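Local coordinates for phosphoribosylaminoimidazole-succinocarboxamide synthase (Pyrococcus horikoshii, PDB 4O7Y), which catalyses the ATP-driven joining of L-aspartate to the carboxylate of carboxyaminoimidazole ribonucleotide, giving SAICAR, a step of de novo purine biosynthesis, at residues R93-G98 and I170-K175; W47-L52 and S193-R198; T32-T37 and F213-G218. All coordinates share one frame; numbering follows the deposited sequence. Where two conformers were deposited one is given.

All three contacts meet around a bound cytidine-5'-monophosphate, which probably occupies a nucleotide-binding part of the active site. Each gives it an arginine: Arg93 and Arg198 hold its phosphate, Arg214 its ribose. Contacts 1 and 2 have centres about 15 Å apart and share a sheet, in which strands 169-180 and 197-201 are neighbours; a salt bridge joins them, 2.9 Å from Asp173 OD2 to Arg198 NH1. Contact 3 lies about 15 Å from contact 2 between centres and touches it beside the nucleotide, Arg198 NH2 being 4.0 Å from Arg214 NH2. From contact 1 it is about 17 Å, without touching. Contact 1 is nested within the loop that contact 2 closes, and contact 2 within that of contact 3.

Contact 1 of 3, residues R93-G98 and I170-K175; sequences RNVVAG and ILVDFK. With C5P (cytidine-5'-monophosphate), chain B.
Arg93 and Asp173 are paired across antiparallel strands as a non-hydrogen-bonded pair, at the point where 84-93 leaves strand 169-180 of the sheet. Just beyond, Val172 O takes two backbone bonds, from Asn94 N (2.9 Å) and Val95 N (3.1 Å), and so pins the corner at Asn94. The Asn94 amide follows it round: ND2 donates to Leu171 O at 3.0 Å, from above the carbonyl plane, and also bonds Asn157 of helix 143-165.

Among apolar groups, Val172 CG1 touches both Val95 CB and Ala97 CB, the latter 3.8 Å away, and Val95 crosses Ile170 at about a right angle, CG2 to CG2.

The charged side chains run side by side, guanidinium and carboxylate planes 81° apart. Arg93 NH2 lies 3.3 Å from Asp173 OD2, a salt bridge of charge alone. Three N-H groups point elsewhere, the chain bending at chi3 (71°) to reach cytidine-5'-monophosphate: NH1 to O3P, NH2 to O2P (2.7 Å), and NE to a water. NH1 also pairs with Glu118. Asp173 OD1 accepts from the ribose O3' at 2.6 Å. Within this contact the arginine takes the phosphate and the aspartate the ribose; the carboxylate probably offsets part of the positive charge of Arg93 and Arg198.

Contact 2 of 3, residues W47-L52 and S193-R198; sequences WLNAQL and SPDTCR. With C5P (cytidine-5'-monophosphate), chain B.
An ST turn at Ser193 leads into strand 197-201, and helix 45-62 packs against this turn through Asn49 and Leu52, deep in the chain. Ser193 OG makes the turn by accepting from Asp195 N at 3.1 Å, and it is also bonded to Glu191. The hydroxyl can reach forward because it stands between the backbone N and the carbonyl carbon (chi1 70°). A second bond, from Ser193 N to Thr196 OG1, braces the same loop.

Asn49 lays its amide across the turn. OD1 rests on carbon, 3.3 Å from Pro194 CD and 3.6 Å from Ser193 CB, and this buried oxygen has no polar partner in the model. The other end, ND2, comes up to the Asp195 carboxylate, 3.2 Å from Asp195 CG, with the amide and carboxylate planes 73° apart. The carboxylate is bonded to Lys45, by a salt bridge to OD1, and to Tyr224 of helix 220-232, by a hydrogen bond to OD2. An alanine here, lacking the amide, would probably leave a gap over Pro194 CD and Ser193 CB and beside the Asp195 carboxylate.

One helical turn on, Leu52 crosses Pro194 at about a right angle and sets CD1 against the CD-CG side of Pro194, 3.7 Å from Pro194 CD. The helix therefore meets the loop by shape more than by polar bonds.

Beyond the turn the chain serves the nucleotide site. Thr196 CA lies close to the base oxygen O2 of cytidine-5'-monophosphate, and the Arg198 chain, extended from CG to NE, carries its guanidinium to the phosphate. Asp173 and Asp211 are its salt-bridge partners, while its NH1 donates to O2P of the nucleotide at 3.0 Å.

Contact 3 of 3, residues T32-T37 and F213-G218; sequences TAFDGT and FRFDKG. With C5P (cytidine-5'-monophosphate), chain B; PO4 (phosphate ion), chain C.
Strand 30-33 ends in a type I' beta turn, Phe34 to Thr37, and its last residues come up against the end of helix 211-214, with Ala33 CA 6.2 Å from Arg214 CA. The turn is closed by Thr37, whose backbone N and OG1 both reach Phe34 O from the same face of its plane. It links strands 30-33 and 38-41 into a hairpin, and the contact sets that hairpin beside the nucleotide.

Direct contact is largely through aromatic and aliphatic carbons. Phe213 presents a ring edge to the backbone of Thr32, and its CE2 also lies 3.8 Å from Ala33 CB, on which Arg214 CG packs as well. The Phe34 ring turns its edge to Arg214 O, 3.4 Å from Phe34 CE2; Phe34 CZ meets Phe215 CE1, the two rings set obliquely with planes at 56°. Lys38 lies nearby, making a cation-pi contact with Phe213 and bonding Arg214 O.

A phosphate ion, probably from the crystallisation liquor, bridges the segments. Phe34 N donates to its O1 almost straight, at 2.7 Å, while Arg214 NE and NH1 both donate to O2, each by a bent bond. With CG anti to the carbonyl carbon (chi1 -80°) and the chain extended to NE, the guanidinium is carried past Ala33 to the ligands; Asp211 holds its NH2. Arg214 NH1 donates as well to the ribose O2' of cytidine-5'-monophosphate, at 3.0 Å.

Contact 1 of 3, residues R93-G98 and I170-K175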
loop_
_atom_site.group_PDB
_atom_site.type_symbol
_atom_site.label_atom_id
_atom_site.label_comp_id
_atom_site.label_asym_id
_atom_site.label_seq_id
_atom_site.Cartn_x
_atom_site.Cartn_y
_atom_site.Cartn_z
ATOM N N ARG A 93 -9.139 7.837 -6.775
ATOM C CA ARG A 93 -8.388 8.723 -7.668
ATOM C C ARG A 93 -8.758 8.462 -9.144
ATOM O O ARG A 93 -8.752 7.322 -9.600
ATOM C CB ARG A 93 -6.881 8.547 -7.417
ATOM C CG ARG A 93 -6.549 8.197 -5.959
ATOM C CD ARG A 93 -5.056 8.155 -5.647
ATOM N NE ARG A 93 -4.503 9.498 -5.648
ATOM C CZ ARG A 93 -3.947 10.127 -4.614
ATOM N NH1 ARG A 93 -3.790 9.544 -3.420
ATOM N NH2 ARG A 93 -3.505 11.366 -4.805
ATOM N N ASN A 94 -9.123 9.527 -9.861
ATOM C CA ASN A 94 -9.452 9.475 -11.301
ATOM C C ASN A 94 -8.343 10.047 -12.175
ATOM O O ASN A 94 -8.120 9.574 -13.304
ATOM C CB ASN A 94 -10.755 10.215 -11.576
ATOM C CG ASN A 94 -11.910 9.649 -10.766
ATOM O OD1 ASN A 94 -12.211 8.440 -10.853
ATOM N ND2 ASN A 94 -12.529 10.487 -9.943
ATOM N N VAL A 95 -7.631 11.024 -11.618
ATOM C CA VAL A 95 -6.609 11.784 -12.329
ATOM C C VAL A 95 -5.372 11.850 -11.424
ATOM O O VAL A 95 -5.529 12.034 -10.213
ATOM C CB VAL A 95 -7.155 13.197 -12.610
ATOM C CG1 VAL A 95 -6.060 14.125 -13.125
ATOM C CG2 VAL A 95 -8.330 13.117 -13.594
ATOM N N VAL A 96 -4.172 11.641 -11.979
ATOM C CA VAL A 96 -2.932 11.680 -11.183
ATOM C C VAL A 96 -2.673 13.075 -10.569
ATOM O O VAL A 96 -2.689 14.138 -11.256
ATOM C CB VAL A 96 -1.693 11.145 -11.970
ATOM C CG1 VAL A 96 -0.428 11.286 -11.170
ATOM C CG2 VAL A 96 -1.874 9.671 -12.314
ATOM N N ALA A 97 -2.440 13.065 -9.262
ATOM C CA ALA A 97 -2.141 14.298 -8.513
ATOM C C ALA A 97 -1.613 13.895 -7.132
ATOM O O ALA A 97 -1.746 12.734 -6.719
ATOM C CB ALA A 97 -3.402 15.161 -8.375
ATOM N N GLY A 98 -1.010 14.844 -6.431
ATOM C CA GLY A 98 -0.661 14.650 -5.029
ATOM C C GLY A 98 0.285 13.487 -4.862
ATOM O O GLY A 98 1.195 13.296 -5.671
ATOM N N ILE A 170 -13.821 18.767 -12.829
ATOM C CA ILE A 170 -13.224 17.435 -12.817
ATOM C C ILE A 170 -13.004 17.001 -11.363
ATOM O O ILE A 170 -12.312 17.678 -10.605
ATOM C CB ILE A 170 -11.885 17.381 -13.585
ATOM C CG1 ILE A 170 -12.092 17.889 -15.025
ATOM C CG2 ILE A 170 -11.361 15.948 -13.650
ATOM C CD1 ILE A 170 -10.836 18.463 -15.649
ATOM N N LEU A 171 -13.610 15.884 -10.990
ATOM C CA LEU A 171 -13.315 15.247 -9.715
ATOM C C LEU A 171 -12.011 14.481 -9.843
ATOM O O LEU A 171 -11.964 13.370 -10.384
ATOM C CB LEU A 171 -14.461 14.338 -9.287
ATOM C CG LEU A 171 -14.244 13.638 -7.934
ATOM C CD1 LEU A 171 -14.070 14.657 -6.825
ATOM C CD2 LEU A 171 -15.432 12.717 -7.679
ATOM N N VAL A 172 -10.931 15.104 -9.386
ATOM C CA VAL A 172 -9.586 14.581 -9.607
ATOM C C VAL A 172 -9.328 13.391 -8.653
ATOM O O VAL A 172 -8.917 12.316 -9.077
ATOM C CB VAL A 172 -8.551 15.721 -9.448
ATOM C CG1 VAL A 172 -7.154 15.187 -9.108
ATOM C CG2 VAL A 172 -8.534 16.605 -10.702
ATOM N N ASP A 173 -9.615 13.589 -7.364
ATOM C CA ASP A 173 -9.527 12.506 -6.359
ATOM C C ASP A 173 -10.293 12.961 -5.120
ATOM O O ASP A 173 -10.766 14.094 -5.088
ATOM C CB ASP A 173 -8.064 12.103 -6.038
ATOM C CG ASP A 173 -7.195 13.281 -5.467
ATOM O OD1 ASP A 173 -7.688 14.161 -4.736
ATOM O OD2 ASP A 173 -5.991 13.321 -5.749
ATOM N N PHE A 174 -10.451 12.097 -4.119
ATOM C CA PHE A 174 -11.094 12.514 -2.873
ATOM C C PHE A 174 -10.920 11.461 -1.799
ATOM O O PHE A 174 -10.594 10.309 -2.079
ATOM C CB PHE A 174 -12.602 12.819 -3.062
ATOM C CG PHE A 174 -13.411 11.639 -3.534
ATOM C CD1 PHE A 174 -14.164 10.889 -2.636
ATOM C CD2 PHE A 174 -13.428 11.276 -4.880
ATOM C CE1 PHE A 174 -14.907 9.794 -3.060
ATOM C CE2 PHE A 174 -14.185 10.187 -5.315
ATOM C CZ PHE A 174 -14.925 9.431 -4.397
ATOM N N LYS A 175 -11.167 11.864 -0.566
ATOM C CA LYS A 175 -11.018 10.978 0.576
ATOM C C LYS A 175 -12.383 10.824 1.270
ATOM O O LYS A 175 -13.104 11.824 1.501
ATOM C CB LYS A 175 -9.995 11.536 1.564
ATOM C CG LYS A 175 -9.719 10.645 2.790
ATOM C CD LYS A 175 -10.673 10.944 3.963
ATOM C CE LYS A 175 -10.388 12.310 4.625
ATOM N NZ LYS A 175 -11.453 12.645 5.638
HETATM O O3P C5P B . -2.806 11.197 -1.063
HETATM P P C5P B . -2.938 12.690 -1.377
HETATM O O1P C5P B . -2.271 13.588 -0.377
HETATM O O2P C5P B . -2.608 12.992 -2.822
HETATM O "O5'" C5P B . -4.460 13.086 -1.225
HETATM C "C5'" C5P B . -5.498 12.355 -1.935
HETATM C "C4'" C5P B . -6.866 13.032 -1.752
HETATM O "O4'" C5P B . -7.356 12.683 -0.456
HETATM C "C3'" C5P B . -6.846 14.574 -1.779
HETATM O "O3'" C5P B . -8.094 15.052 -2.296
HETATM C "C2'" C5P B . -6.740 14.991 -0.330
HETATM O "O2'" C5P B . -7.351 16.272 -0.099
HETATM C "C1'" C5P B . -7.502 13.864 0.355
HETATM N N1 C5P B . -7.022 13.596 1.718
HETATM C C2 C5P B . -7.786 14.040 2.847
HETATM N N3 C5P B . -7.342 13.789 4.108
HETATM C C4 C5P B . -6.184 13.114 4.291
HETATM C C5 C5P B . -5.405 12.683 3.206
HETATM C C6 C5P B . -5.851 12.931 1.908
HETATM O O2 C5P B . -8.861 14.650 2.682
HETATM N N4 C5P B . -5.748 12.866 5.549
HETATM O O HOH W 1 -4.899 11.583 -7.557
#

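Contact 2 of 3, residues W47-L52 and S193-R198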
loop_
_atom_site.group_PDB
_atom_site.type_symbol
_atom_site.label_atom_id
_atom_site.label_comp_id
_atom_site.label_asym_id
_atom_site.label_seq_id
_atom_site.Cartn_x
_atom_site.Cartn_y
_atom_site.Cartn_z
ATOM N N TRP A 47 -18.379 27.396 7.066
ATOM C CA TRP A 47 -19.702 27.526 6.442
ATOM C C TRP A 47 -19.742 26.880 5.097
ATOM O O TRP A 47 -20.642 26.091 4.815
ATOM C CB TRP A 47 -20.103 28.993 6.335
ATOM C CG TRP A 47 -21.560 29.190 6.007
ATOM C CD1 TRP A 47 -22.620 29.356 6.901
ATOM C CD2 TRP A 47 -22.170 29.239 4.671
ATOM N NE1 TRP A 47 -23.814 29.498 6.230
ATOM C CE2 TRP A 47 -23.616 29.437 4.885
ATOM C CE3 TRP A 47 -21.686 29.137 3.364
ATOM C CZ2 TRP A 47 -24.510 29.522 3.823
ATOM C CZ3 TRP A 47 -22.599 29.225 2.307
ATOM C CH2 TRP A 47 -23.978 29.416 2.532
ATOM N N LEU A 48 -18.759 27.202 4.260
ATOM C CA LEU A 48 -18.640 26.597 2.940
ATOM C C LEU A 48 -18.552 25.085 3.006
ATOM O O LEU A 48 -19.290 24.395 2.306
ATOM C CB LEU A 48 -17.441 27.171 2.184
ATOM C CG LEU A 48 -17.727 28.606 1.730
ATOM C CD1 LEU A 48 -16.412 29.349 1.498
ATOM C CD2 LEU A 48 -18.672 28.687 0.524
ATOM N N ASN A 49 -17.672 24.568 3.864
ATOM C CA ASN A 49 -17.449 23.131 3.936
ATOM C C ASN A 49 -18.670 22.390 4.500
ATOM O O ASN A 49 -18.978 21.284 4.049
ATOM C CB ASN A 49 -16.152 22.800 4.696
ATOM C CG ASN A 49 -14.898 23.122 3.888
ATOM O OD1 ASN A 49 -14.962 23.443 2.710
ATOM N ND2 ASN A 49 -13.757 23.042 4.527
ATOM N N ALA A 50 -19.361 23.020 5.455
ATOM C CA ALA A 50 -20.608 22.496 6.011
ATOM C C ALA A 50 -21.679 22.379 4.928
ATOM O O ALA A 50 -22.248 21.303 4.695
ATOM C CB ALA A 50 -21.096 23.378 7.158
ATOM N N GLN A 51 -21.942 23.496 4.260
ATOM C CA GLN A 51 -22.946 23.543 3.206
ATOM C C GLN A 51 -22.676 22.528 2.101
ATOM O O GLN A 51 -23.600 21.833 1.627
ATOM C CB GLN A 51 -23.021 24.958 2.591
ATOM C CG GLN A 51 -23.442 26.051 3.556
ATOM C CD GLN A 51 -24.746 25.738 4.250
ATOM O OE1 GLN A 51 -25.756 25.462 3.604
ATOM N NE2 GLN A 51 -24.727 25.762 5.570
ATOM N N LEU A 52 -21.426 22.450 1.668
ATOM C CA LEU A 52 -21.094 21.546 0.563
ATOM C C LEU A 52 -21.205 20.056 0.965
ATOM O O LEU A 52 -21.609 19.205 0.146
ATOM C CB LEU A 52 -19.727 21.888 -0.034
ATOM C CG LEU A 52 -19.753 23.236 -0.767
ATOM C CD1 LEU A 52 -18.329 23.761 -0.986
ATOM C CD2 LEU A 52 -20.520 23.176 -2.089
ATOM N N SER A 193 -15.934 17.797 1.034
ATOM C CA SER A 193 -15.773 19.213 0.780
ATOM C C SER A 193 -14.539 19.509 -0.068
ATOM O O SER A 193 -13.758 18.588 -0.430
ATOM C CB SER A 193 -15.657 19.951 2.116
ATOM O OG SER A 193 -14.418 19.646 2.725
ATOM N N PRO A 194 -14.329 20.799 -0.395
ATOM C CA PRO A 194 -13.086 21.131 -1.097
ATOM C C PRO A 194 -11.825 20.916 -0.228
ATOM O O PRO A 194 -10.701 21.027 -0.732
ATOM C CB PRO A 194 -13.263 22.625 -1.426
ATOM C CG PRO A 194 -14.748 22.852 -1.387
ATOM C CD PRO A 194 -15.213 21.979 -0.257
ATOM N N ASP A 195 -12.009 20.647 1.069
ATOM C CA ASP A 195 -10.895 20.241 1.938
ATOM C C ASP A 195 -10.463 18.801 1.644
ATOM O O ASP A 195 -9.263 18.489 1.681
ATOM C CB ASP A 195 -11.288 20.301 3.425
ATOM C CG ASP A 195 -10.942 21.631 4.100
ATOM O OD1 ASP A 195 -10.856 21.624 5.342
ATOM O OD2 ASP A 195 -10.779 22.671 3.427
ATOM N N THR A 196 -11.445 17.943 1.360
ATOM C CA THR A 196 -11.209 16.508 1.241
ATOM C C THR A 196 -11.302 15.948 -0.188
ATOM O O THR A 196 -11.280 14.745 -0.366
ATOM C CB THR A 196 -12.146 15.710 2.181
ATOM O OG1 THR A 196 -13.502 15.928 1.802
ATOM C CG2 THR A 196 -11.939 16.122 3.636
ATOM N N CYS A 197 -11.397 16.836 -1.180
ATOM C CA CYS A 197 -11.450 16.466 -2.597
ATOM C C CYS A 197 -10.485 17.326 -3.386
ATOM O O CYS A 197 -10.143 18.428 -2.971
ATOM C CB CYS A 197 -12.848 16.680 -3.188
ATOM S SG CYS A 197 -14.241 15.917 -2.318
ATOM N N ARG A 198 -10.041 16.825 -4.528
ATOM C CA ARG A 198 -9.450 17.714 -5.523
ATOM C C ARG A 198 -10.460 17.970 -6.621
ATOM O O ARG A 198 -10.994 17.022 -7.193
ATOM C CB ARG A 198 -8.160 17.154 -6.104
ATOM C CG ARG A 198 -6.960 17.356 -5.176
ATOM C CD ARG A 198 -5.660 16.914 -5.817
ATOM N NE ARG A 198 -4.553 17.181 -4.895
ATOM C CZ ARG A 198 -4.016 16.291 -4.071
ATOM N NH1 ARG A 198 -4.415 15.024 -4.068
ATOM N NH2 ARG A 198 -3.035 16.657 -3.268
HETATM O O3P C5P B . -2.806 11.197 -1.063
HETATM P P C5P B . -2.938 12.690 -1.377
HETATM O O1P C5P B . -2.271 13.588 -0.377
HETATM O O2P C5P B . -2.608 12.992 -2.822
HETATM O "O5'" C5P B . -4.460 13.086 -1.225
HETATM C "C5'" C5P B . -5.498 12.355 -1.935
HETATM C "C4'" C5P B . -6.866 13.032 -1.752
HETATM O "O4'" C5P B . -7.356 12.683 -0.456
HETATM C "C3'" C5P B . -6.846 14.574 -1.779
HETATM O "O3'" C5P B . -8.094 15.052 -2.296
HETATM C "C2'" C5P B . -6.740 14.991 -0.330
HETATM O "O2'" C5P B . -7.351 16.272 -0.099
HETATM C "C1'" C5P B . -7.502 13.864 0.355
HETATM N N1 C5P B . -7.022 13.596 1.718
HETATM C C2 C5P B . -7.786 14.040 2.847
HETATM N N3 C5P B . -7.342 13.789 4.108
HETATM C C4 C5P B . -6.184 13.114 4.291
HETATM C C5 C5P B . -5.405 12.683 3.206
HETATM C C6 C5P B . -5.851 12.931 1.908
HETATM O O2 C5P B . -8.861 14.650 2.682
HETATM N N4 C5P B . -5.748 12.866 5.549
#

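Contact 3 of 3, residues T32-T37 and F213-G218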
loop_
_atom_site.group_PDB
_atom_site.type_symbol
_atom_site.label_atom_id
_atom_site.label_comp_id
_atom_site.label_asym_id
_atom_site.label_seq_id
_atom_site.Cartn_x
_atom_site.Cartn_y
_atom_site.Cartn_z
ATOM N N THR A 32 -5.174 23.238 7.887
ATOM C CA THR A 32 -3.835 22.709 8.161
ATOM C C THR A 32 -3.412 21.895 6.952
ATOM O O THR A 32 -4.253 21.391 6.207
ATOM C CB THR A 32 -3.791 21.779 9.397
ATOM O OG1 THR A 32 -4.729 20.708 9.222
ATOM C CG2 THR A 32 -4.155 22.529 10.676
ATOM N N ALA A 33 -2.108 21.765 6.759
ATOM C CA ALA A 33 -1.587 20.937 5.692
ATOM C C ALA A 33 -0.227 20.424 6.080
ATOM O O ALA A 33 0.359 20.881 7.066
ATOM C CB ALA A 33 -1.539 21.683 4.360
ATOM N N PHE A 34 0.247 19.458 5.305
ATOM C CA PHE A 34 1.579 18.886 5.473
ATOM C C PHE A 34 1.774 18.349 6.883
ATOM O O PHE A 34 2.732 18.711 7.569
ATOM C CB PHE A 34 2.652 19.910 5.079
ATOM C CG PHE A 34 2.460 20.483 3.689
ATOM C CD1 PHE A 34 2.279 19.637 2.586
ATOM C CD2 PHE A 34 2.461 21.858 3.481
ATOM C CE1 PHE A 34 2.101 20.154 1.311
ATOM C CE2 PHE A 34 2.298 22.383 2.203
ATOM C CZ PHE A 34 2.111 21.530 1.120
ATOM N N ASP A 35 0.859 17.466 7.297
ATOM C CA ASP A 35 0.826 16.947 8.669
ATOM C C ASP A 35 0.773 18.118 9.636
ATOM O O ASP A 35 1.631 18.243 10.525
ATOM C CB ASP A 35 2.046 16.058 8.975
ATOM C CG ASP A 35 1.765 14.578 8.772
ATOM O OD1 ASP A 35 1.247 14.200 7.697
ATOM O OD2 ASP A 35 2.085 13.784 9.683
ATOM N N GLY A 36 -0.209 18.996 9.430
ATOM C CA GLY A 36 -0.395 20.172 10.271
ATOM C C GLY A 36 0.839 21.014 10.562
ATOM O O GLY A 36 0.884 21.689 11.579
ATOM N N THR A 37 1.840 20.996 9.682
ATOM C CA THR A 37 2.994 21.899 9.850
ATOM C C THR A 37 2.736 23.289 9.257
ATOM O O THR A 37 3.427 24.247 9.594
ATOM C CB THR A 37 4.301 21.316 9.277
ATOM O OG1 THR A 37 4.186 21.159 7.857
ATOM C CG2 THR A 37 4.612 19.964 9.917
ATOM N N PHE A 213 -4.544 26.452 -0.906
ATOM C CA PHE A 213 -3.841 26.698 0.358
ATOM C C PHE A 213 -2.543 25.919 0.469
ATOM O O PHE A 213 -1.528 26.478 0.882
ATOM C CB PHE A 213 -4.772 26.437 1.557
ATOM C CG PHE A 213 -4.065 26.310 2.889
ATOM C CD1 PHE A 213 -3.410 27.404 3.466
ATOM C CD2 PHE A 213 -4.075 25.097 3.579
ATOM C CE1 PHE A 213 -2.782 27.283 4.702
ATOM C CE2 PHE A 213 -3.446 24.974 4.814
ATOM C CZ PHE A 213 -2.797 26.066 5.377
ATOM N N ARG A 214 -2.564 24.632 0.106
ATOM C CA ARG A 214 -1.354 23.811 0.210
ATOM C C ARG A 214 -0.195 24.471 -0.540
ATOM O O ARG A 214 0.905 24.564 -0.002
ATOM C CB ARG A 214 -1.555 22.393 -0.334
ATOM C CG ARG A 214 -2.245 21.438 0.621
ATOM C CD ARG A 214 -2.377 20.051 -0.014
ATOM N NE ARG A 214 -3.322 19.224 0.748
ATOM C CZ ARG A 214 -4.537 18.853 0.335
ATOM N NH1 ARG A 214 -5.300 18.112 1.138
ATOM N NH2 ARG A 214 -5.003 19.200 -0.865
ATOM N N PHE A 215 -0.461 24.914 -1.772
ATOM C CA PHE A 215 0.610 25.405 -2.643
ATOM C C PHE A 215 0.513 26.887 -3.027
ATOM O O PHE A 215 1.088 27.306 -4.034
ATOM C CB PHE A 215 0.698 24.517 -3.891
ATOM C CG PHE A 215 0.870 23.063 -3.571
ATOM C CD1 PHE A 215 2.030 22.610 -2.932
ATOM C CD2 PHE A 215 -0.129 22.143 -3.888
ATOM C CE1 PHE A 215 2.183 21.277 -2.621
ATOM C CE2 PHE A 215 0.015 20.804 -3.564
ATOM C CZ PHE A 215 1.176 20.372 -2.933
ATOM N N ASP A 216 -0.202 27.674 -2.221
ATOM C CA ASP A 216 -0.291 29.126 -2.417
ATOM C C ASP A 216 -0.667 29.486 -3.857
ATOM O O ASP A 216 -0.041 30.336 -4.500
ATOM C CB ASP A 216 1.020 29.801 -1.966
ATOM C CG ASP A 216 1.418 29.397 -0.556
ATOM O OD1 ASP A 216 0.585 29.511 0.366
ATOM O OD2 ASP A 216 2.556 28.942 -0.359
ATOM N N LYS A 217 -1.711 28.833 -4.353
ATOM C CA LYS A 217 -2.110 28.981 -5.746
ATOM C C LYS A 217 -3.183 30.040 -5.935
ATOM O O LYS A 217 -3.837 30.081 -6.979
ATOM C CB LYS A 217 -2.573 27.635 -6.332
ATOM C CG LYS A 217 -1.554 26.517 -6.190
ATOM C CD LYS A 217 -1.281 25.839 -7.525
ATOM C CE LYS A 217 -1.466 24.332 -7.453
ATOM N NZ LYS A 217 -2.906 24.008 -7.582
ATOM N N GLY A 218 -3.354 30.891 -4.928
ATOM C CA GLY A 218 -4.410 31.899 -4.934
ATOM C C GLY A 218 -5.115 32.028 -3.597
ATOM O O GLY A 218 -4.569 31.691 -2.567
HETATM O O3P C5P B . -2.806 11.197 -1.063
HETATM P P C5P B . -2.938 12.690 -1.377
HETATM O O1P C5P B . -2.271 13.588 -0.377
HETATM O O2P C5P B . -2.608 12.992 -2.822
HETATM O "O5'" C5P B . -4.460 13.086 -1.225
HETATM C "C5'" C5P B . -5.498 12.355 -1.935
HETATM C "C4'" C5P B . -6.866 13.032 -1.752
HETATM O "O4'" C5P B . -7.356 12.683 -0.456
HETATM C "C3'" C5P B . -6.846 14.574 -1.779
HETATM O "O3'" C5P B . -8.094 15.052 -2.296
HETATM C "C2'" C5P B . -6.740 14.991 -0.330
HETATM O "O2'" C5P B . -7.351 16.272 -0.099
HETATM C "C1'" C5P B . -7.502 13.864 0.355
HETATM N N1 C5P B . -7.022 13.596 1.718
HETATM C C2 C5P B . -7.786 14.040 2.847
HETATM N N3 C5P B . -7.342 13.789 4.108
HETATM C C4 C5P B . -6.184 13.114 4.291
HETATM C C5 C5P B . -5.405 12.683 3.206
HETATM C C6 C5P B . -5.851 12.931 1.908
HETATM O O2 C5P B . -8.861 14.650 2.682
HETATM N N4 C5P B . -5.748 12.866 5.549
HETATM P P PO4 C . -2.683 17.806 4.083
HETATM O O1 PO4 C . -1.369 18.231 3.460
HETATM O O2 PO4 C . -3.800 18.618 3.466
HETATM O O3 PO4 C . -2.908 16.337 3.812
HETATM O O4 PO4 C . -2.705 18.017 5.588
#